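Local coordinates for DUF5636 domain-containing protein (PDB 4RD8) that is of unknown function, a predominantly helical protein of Legionella pneumophila that belongs to the uncharacterised DUF5636 family, at residues I28-K33 / D159-K164; E46-L51 / E196-H201. The protein carries 3 engineered substitutions. All blocks are in the same frame, centred on the assembly; numbering follows the deposited sequence.

Contact 1 of 2, residues I28-K33 / D159-K164; sequences IQLCTK and DRIYKK
With CG beside its backbone N and anti to the carbonyl carbon (chi1 -68°), Leu30 extends from helix 25-38 to meet Ile161, whose CG1 takes the matching position (chi1 -50°). The pair joins helix 25-38 to the short helix 157-162 in a fold whose regular secondary structure is entirely helical, and it illustrates how two aliphatic residues can bridge closely spaced backbones. The CA atoms of Leu30 and Ile161 lie 7.3 Å apart, and both CB atoms are directed at the opposing segment. The side chains cross at about a right angle: Leu30 CD1 rests 3.8 Å from Ile161 CG1, while Leu30 CB stands 4.2 Å from Ile161 CD1. The leucine thus touches the longer isoleucine branch both at its root and at one methyl, and no hydrogen bond crosses between the segments.

Arg160 flanks this apolar pair with its aliphatic base, CB lying 4.4 Å from Leu30 CD1, while its guanidinium forms a salt bridge with Glu156. Ile161 sits within a wider pi-type turn spanning 159-162, and it also packs on Ile34, one turn beyond Leu30. Next to Leu30, Cys31 packs on Cys179 and Leu183, adding helix 179-184 to the surroundings. Within 159-164, Lys163 NZ makes a salt bridge with Asp159 OD1 at 2.8 Å. Inside helix 25-38, Ile28 O accepts from two donors on opposite faces of its carbonyl plane: Thr32 N, and Thr32 OG1 at 2.8 Å, which stands 38° out of that plane.

Contact 2 of 2, residues E46-L51 / E196-H201; sequences EQLIEL and EWLSDH
Helix 41-61 and helix 195-204 are linked through Leu48, which meets Leu198 and His201 from the facing helix. The closer approach is to the imidazole: Leu48 CD1 lies 3.9 Å from His201 CD2, at the ring's edge and in its plane. Leu48 and His201 meet at a slant. The same methyl carbon, Leu48 CD1, is 4.2 Å from Leu198 CD1, so one branch of a single leucine serves both partners. With its CB directed at helix 41-61 and CG anti to the backbone N (chi1 -178°), His201 brings its CD2 edge up to Leu48 CD1. The CB of Leu198 is not aimed at helix 41-61, but its CD1 still reaches Leu48.

This is packing between helices far apart in the sequence, within a helical fold: the CA atoms of Leu48 and Leu198 are 10.4 Å apart, a gap spanned by side chains alone. A hydrogen bond accompanies the apolar contact: His201 NE2 pairs with Asn45 OD1 on the helix that carries Leu48. The bond and the CD2 contact involve adjacent ring atoms, tying the imidazole to residues three positions apart on that helix. Leu48 also packs on Leu137 of helix 130-144 and Leu213 of helix 211-218, where four helices converge.

One turn before His201, Trp197 approaches one face of the imidazole near its rim, with CH2 3.6 Å above the ring plane. In return, His201 CB lies 3.8 Å above the plane of the Trp197 ring.

Both contacts are largely buried links between distant parts of the chain, and they lie on opposite sides of its centre, with their own centres about 21 Å apart. Their first segments belong to successive helices, 25-38 and 41-61, while the second segments come from two different helices much later in the sequence, so the connections cross along the chain. Contact 1 buries 148 Å² between its segments, against 93 Å² for contact 2. It joins the closer backbones and is wholly aliphatic across the segments, with an exposed arginine beside it. Contact 2 spans wider-set helices and combines leucines with an aromatic ring held by a polar bond.

Contact 1 of 2, residues I28-K33 / D159-K164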
loop_
_atom_site.group_PDB
_atom_site.type_symbol
_atom_site.label_atom_id
_atom_site.label_comp_id
_atom_site.label_asym_id
_atom_site.label_seq_id
_atom_site.Cartn_x
_atom_site.Cartn_y
_atom_site.Cartn_z
ATOM N N ILE A 28 17.697 -2.986 0.811
ATOM C CA ILE A 28 17.341 -4.300 1.323
ATOM C C ILE A 28 16.817 -4.171 2.744
ATOM O O ILE A 28 15.836 -4.814 3.109
ATOM C CB ILE A 28 18.552 -5.269 1.293
ATOM C CG1 ILE A 28 18.952 -5.571 -0.154
ATOM C CG2 ILE A 28 18.230 -6.565 2.025
ATOM C CD1 ILE A 28 20.316 -6.258 -0.297
ATOM N N GLN A 29 17.474 -3.333 3.544
ATOM C CA GLN A 29 17.056 -3.112 4.928
ATOM C C GLN A 29 15.654 -2.496 4.982
ATOM O O GLN A 29 14.821 -2.918 5.783
ATOM C CB GLN A 29 18.059 -2.224 5.664
ATOM C CG GLN A 29 17.642 -1.835 7.089
ATOM C CD GLN A 29 17.570 -3.016 8.051
ATOM O OE1 GLN A 29 17.986 -4.132 7.727
ATOM N NE2 GLN A 29 17.046 -2.768 9.252
ATOM N N LEU A 30 15.394 -1.519 4.112
ATOM C CA LEU A 30 14.086 -0.872 4.069
ATOM C C LEU A 30 12.990 -1.876 3.715
ATOM O O LEU A 30 11.928 -1.883 4.344
ATOM C CB LEU A 30 14.096 0.306 3.089
ATOM C CG LEU A 30 14.968 1.506 3.504
ATOM C CD1 LEU A 30 14.996 2.542 2.389
ATOM C CD2 LEU A 30 14.481 2.142 4.803
ATOM N N CYS A 31 13.248 -2.730 2.728
ATOM C CA CYS A 31 12.265 -3.747 2.340
ATOM C C CYS A 31 12.029 -4.755 3.455
ATOM O O CYS A 31 10.903 -5.209 3.665
ATOM C CB CYS A 31 12.710 -4.491 1.076
ATOM S SG CYS A 31 12.699 -3.478 -0.420
ATOM N N THR A 32 13.102 -5.122 4.146
ATOM C CA THR A 32 13.017 -6.089 5.220
ATOM C C THR A 32 12.148 -5.541 6.344
ATOM O O THR A 32 11.321 -6.263 6.904
ATOM C CB THR A 32 14.413 -6.440 5.738
ATOM O OG1 THR A 32 15.170 -7.009 4.664
ATOM C CG2 THR A 32 14.334 -7.427 6.889
ATOM N N LYS A 33 12.316 -4.257 6.656
ATOM C CA LYS A 33 11.504 -3.620 7.691
ATOM C C LYS A 33 10.017 -3.614 7.300
ATOM O O LYS A 33 9.152 -3.913 8.132
ATOM C CB LYS A 33 12.018 -2.202 7.975
ATOM C CG LYS A 33 13.428 -2.163 8.564
ATOM C CD LYS A 33 13.475 -2.761 9.955
ATOM C CE LYS A 33 12.862 -1.832 10.991
ATOM N NZ LYS A 33 13.753 -0.684 11.310
ATOM N N ASP A 159 10.571 7.617 -3.715
ATOM C CA ASP A 159 11.810 7.478 -4.471
ATOM C C ASP A 159 12.715 6.346 -3.969
ATOM O O ASP A 159 13.310 5.624 -4.769
ATOM C CB ASP A 159 12.609 8.786 -4.463
ATOM C CG ASP A 159 11.952 9.886 -5.283
ATOM O OD1 ASP A 159 10.970 9.610 -5.996
ATOM O OD2 ASP A 159 12.436 11.033 -5.220
ATOM N N ARG A 160 12.838 6.209 -2.653
ATOM C CA ARG A 160 13.797 5.252 -2.089
ATOM C C ARG A 160 13.304 3.808 -2.069
ATOM O O ARG A 160 14.104 2.874 -1.979
ATOM C CB ARG A 160 14.192 5.657 -0.672
ATOM C CG ARG A 160 15.074 6.879 -0.614
ATOM C CD ARG A 160 15.576 7.091 0.791
ATOM N NE ARG A 160 16.291 8.358 0.913
ATOM C CZ ARG A 160 17.315 8.563 1.736
ATOM N NH1 ARG A 160 17.758 7.579 2.504
ATOM N NH2 ARG A 160 17.897 9.755 1.783
ATOM N N ILE A 161 11.989 3.629 -2.101
ATOM C CA ILE A 161 11.425 2.285 -2.010
ATOM C C ILE A 161 10.468 1.933 -3.154
ATOM O O ILE A 161 10.758 1.057 -3.981
ATOM C CB ILE A 161 10.717 2.056 -0.649
ATOM C CG1 ILE A 161 11.631 2.471 0.522
ATOM C CG2 ILE A 161 10.343 0.599 -0.504
ATOM C CD1 ILE A 161 10.875 2.651 1.850
ATOM N N TYR A 162 9.327 2.611 -3.202
ATOM C CA TYR A 162 8.268 2.275 -4.161
ATOM C C TYR A 162 8.730 2.239 -5.617
ATOM O O TYR A 162 8.498 1.263 -6.320
ATOM C CB TYR A 162 7.115 3.258 -4.011
ATOM C CG TYR A 162 5.916 2.993 -4.907
ATOM C CD1 TYR A 162 4.946 2.065 -4.545
ATOM C CD2 TYR A 162 5.732 3.703 -6.074
ATOM C CE1 TYR A 162 3.822 1.847 -5.345
ATOM C CE2 TYR A 162 4.615 3.487 -6.891
ATOM C CZ TYR A 162 3.664 2.553 -6.511
ATOM O OH TYR A 162 2.558 2.356 -7.321
ATOM N N LYS A 163 9.387 3.295 -6.080
ATOM C CA LYS A 163 9.809 3.345 -7.483
ATOM C C LYS A 163 10.731 2.211 -7.844
ATOM O O LYS A 163 10.704 1.727 -8.972
ATOM C CB LYS A 163 10.476 4.684 -7.835
ATOM C CG LYS A 163 9.531 5.887 -7.791
ATOM C CD LYS A 163 10.279 7.152 -8.230
ATOM C CE LYS A 163 9.373 8.355 -8.318
ATOM N NZ LYS A 163 10.166 9.557 -8.724
ATOM N N LYS A 164 11.543 1.775 -6.889
ATOM C CA LYS A 164 12.502 0.724 -7.172
ATOM C C LYS A 164 11.826 -0.619 -7.347
ATOM O O LYS A 164 12.408 -1.523 -7.943
ATOM C CB LYS A 164 13.620 0.690 -6.110
ATOM C CG LYS A 164 14.325 2.042 -6.004
ATOM C CD LYS A 164 15.621 2.018 -5.190
ATOM C CE LYS A 164 16.231 3.418 -5.131
ATOM N NZ LYS A 164 17.556 3.474 -4.432
#

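Contact 2 of 2, residues E46-L51 / E196-H201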
loop_
_atom_site.group_PDB
_atom_site.type_symbol
_atom_site.label_atom_id
_atom_site.label_comp_id
_atom_site.label_asym_id
_atom_site.label_seq_id
_atom_site.Cartn_x
_atom_site.Cartn_y
_atom_site.Cartn_z
ATOM N N GLU A 46 -2.590 -0.908 14.408
ATOM C CA GLU A 46 -2.364 0.412 14.985
ATOM C C GLU A 46 -2.496 1.499 13.918
ATOM O O GLU A 46 -3.116 2.531 14.160
ATOM C CB GLU A 46 -1.004 0.476 15.689
ATOM C CG GLU A 46 -0.903 -0.461 16.896
ATOM C CD GLU A 46 0.426 -0.365 17.623
ATOM O OE1 GLU A 46 1.392 0.140 17.020
ATOM O OE2 GLU A 46 0.503 -0.790 18.800
ATOM N N GLN A 47 -1.927 1.263 12.739
ATOM C CA GLN A 47 -2.075 2.213 11.635
ATOM C C GLN A 47 -3.469 2.186 10.993
ATOM O O GLN A 47 -3.934 3.200 10.483
ATOM C CB GLN A 47 -0.962 2.044 10.587
ATOM C CG GLN A 47 0.349 2.726 10.971
ATOM C CD GLN A 47 0.960 2.141 12.235
ATOM O OE1 GLN A 47 1.225 0.942 12.300
ATOM N NE2 GLN A 47 1.162 2.980 13.251
ATOM N N LEU A 48 -4.133 1.032 11.013
ATOM C CA LEU A 48 -5.513 0.956 10.527
ATOM C C LEU A 48 -6.456 1.744 11.431
ATOM O O LEU A 48 -7.366 2.430 10.953
ATOM C CB LEU A 48 -5.992 -0.501 10.402
ATOM C CG LEU A 48 -5.420 -1.315 9.246
ATOM C CD1 LEU A 48 -5.754 -2.790 9.411
ATOM C CD2 LEU A 48 -5.987 -0.809 7.922
ATOM N N ILE A 49 -6.236 1.641 12.741
ATOM C CA ILE A 49 -6.958 2.459 13.706
ATOM C C ILE A 49 -6.735 3.950 13.418
ATOM O O ILE A 49 -7.684 4.739 13.434
ATOM C CB ILE A 49 -6.539 2.115 15.157
ATOM C CG1 ILE A 49 -7.102 0.745 15.550
ATOM C CG2 ILE A 49 -7.026 3.179 16.125
ATOM C CD1 ILE A 49 -6.486 0.160 16.795
ATOM N N GLU A 50 -5.490 4.323 13.130
ATOM C CA GLU A 50 -5.150 5.719 12.857
ATOM C C GLU A 50 -5.832 6.190 11.574
ATOM O O GLU A 50 -6.389 7.290 11.528
ATOM C CB GLU A 50 -3.625 5.893 12.764
ATOM C CG GLU A 50 -3.152 7.292 12.357
ATOM C CD GLU A 50 -3.468 8.361 13.397
ATOM O OE1 GLU A 50 -3.499 8.049 14.612
ATOM O OE2 GLU A 50 -3.683 9.526 12.997
ATOM N N LEU A 51 -5.801 5.341 10.548
ATOM C CA LEU A 51 -6.428 5.662 9.267
ATOM C C LEU A 51 -7.930 5.815 9.466
ATOM O O LEU A 51 -8.549 6.748 8.937
ATOM C CB LEU A 51 -6.136 4.570 8.240
ATOM C CG LEU A 51 -6.678 4.814 6.828
ATOM C CD1 LEU A 51 -6.000 6.018 6.200
ATOM C CD2 LEU A 51 -6.489 3.569 5.960
ATOM N N GLU A 196 -5.470 -9.654 -0.533
ATOM C CA GLU A 196 -6.730 -10.350 -0.301
ATOM C C GLU A 196 -6.957 -10.487 1.194
ATOM O O GLU A 196 -8.075 -10.325 1.689
ATOM C CB GLU A 196 -6.737 -11.741 -0.944
ATOM C CG GLU A 196 -6.370 -11.756 -2.416
ATOM C CD GLU A 196 -7.111 -10.706 -3.215
ATOM O OE1 GLU A 196 -8.308 -10.907 -3.489
ATOM O OE2 GLU A 196 -6.498 -9.673 -3.563
ATOM N N TRP A 197 -5.894 -10.804 1.917
ATOM C CA TRP A 197 -6.027 -10.976 3.355
ATOM C C TRP A 197 -6.325 -9.636 4.018
ATOM O O TRP A 197 -7.187 -9.556 4.890
ATOM C CB TRP A 197 -4.776 -11.622 3.961
ATOM C CG TRP A 197 -4.939 -11.927 5.431
ATOM C CD1 TRP A 197 -5.344 -13.107 5.989
ATOM C CD2 TRP A 197 -4.722 -11.019 6.525
ATOM N NE1 TRP A 197 -5.385 -12.989 7.362
ATOM C CE2 TRP A 197 -5.003 -11.722 7.711
ATOM C CE3 TRP A 197 -4.312 -9.683 6.607
ATOM C CZ2 TRP A 197 -4.888 -11.128 8.974
ATOM C CZ3 TRP A 197 -4.193 -9.099 7.860
ATOM C CH2 TRP A 197 -4.482 -9.822 9.026
ATOM N N LEU A 198 -5.622 -8.581 3.600
ATOM C CA LEU A 198 -5.834 -7.267 4.210
ATOM C C LEU A 198 -7.232 -6.735 3.932
ATOM O O LEU A 198 -7.875 -6.185 4.819
ATOM C CB LEU A 198 -4.772 -6.258 3.768
ATOM C CG LEU A 198 -4.940 -4.818 4.267
ATOM C CD1 LEU A 198 -4.909 -4.743 5.785
ATOM C CD2 LEU A 198 -3.854 -3.928 3.671
ATOM N N SER A 199 -7.707 -6.920 2.707
ATOM C CA SER A 199 -9.046 -6.473 2.344
ATOM C C SER A 199 -10.122 -7.147 3.190
ATOM O O SER A 199 -11.061 -6.497 3.658
ATOM C CB SER A 199 -9.303 -6.725 0.860
ATOM O OG SER A 199 -10.681 -6.952 0.628
ATOM N N ASP A 200 -9.982 -8.453 3.394
ATOM C CA ASP A 200 -10.954 -9.209 4.189
ATOM C C ASP A 200 -10.838 -8.855 5.672
ATOM O O ASP A 200 -11.829 -8.819 6.400
ATOM C CB ASP A 200 -10.745 -10.713 4.003
ATOM C CG ASP A 200 -11.051 -11.177 2.591
ATOM O OD1 ASP A 200 -11.740 -10.440 1.848
ATOM O OD2 ASP A 200 -10.611 -12.289 2.228
ATOM N N HIS A 201 -9.611 -8.600 6.108
ATOM C CA HIS A 201 -9.355 -8.187 7.479
ATOM C C HIS A 201 -10.098 -6.886 7.798
ATOM O O HIS A 201 -10.690 -6.745 8.865
ATOM C CB HIS A 201 -7.850 -8.003 7.701
ATOM C CG HIS A 201 -7.489 -7.628 9.088
ATOM N ND1 HIS A 201 -7.687 -8.458 10.183
ATOM C CD2 HIS A 201 -6.928 -6.493 9.604
ATOM C CE1 HIS A 201 -7.279 -7.864 11.279
ATOM N NE2 HIS A 201 -6.806 -6.664 10.946
#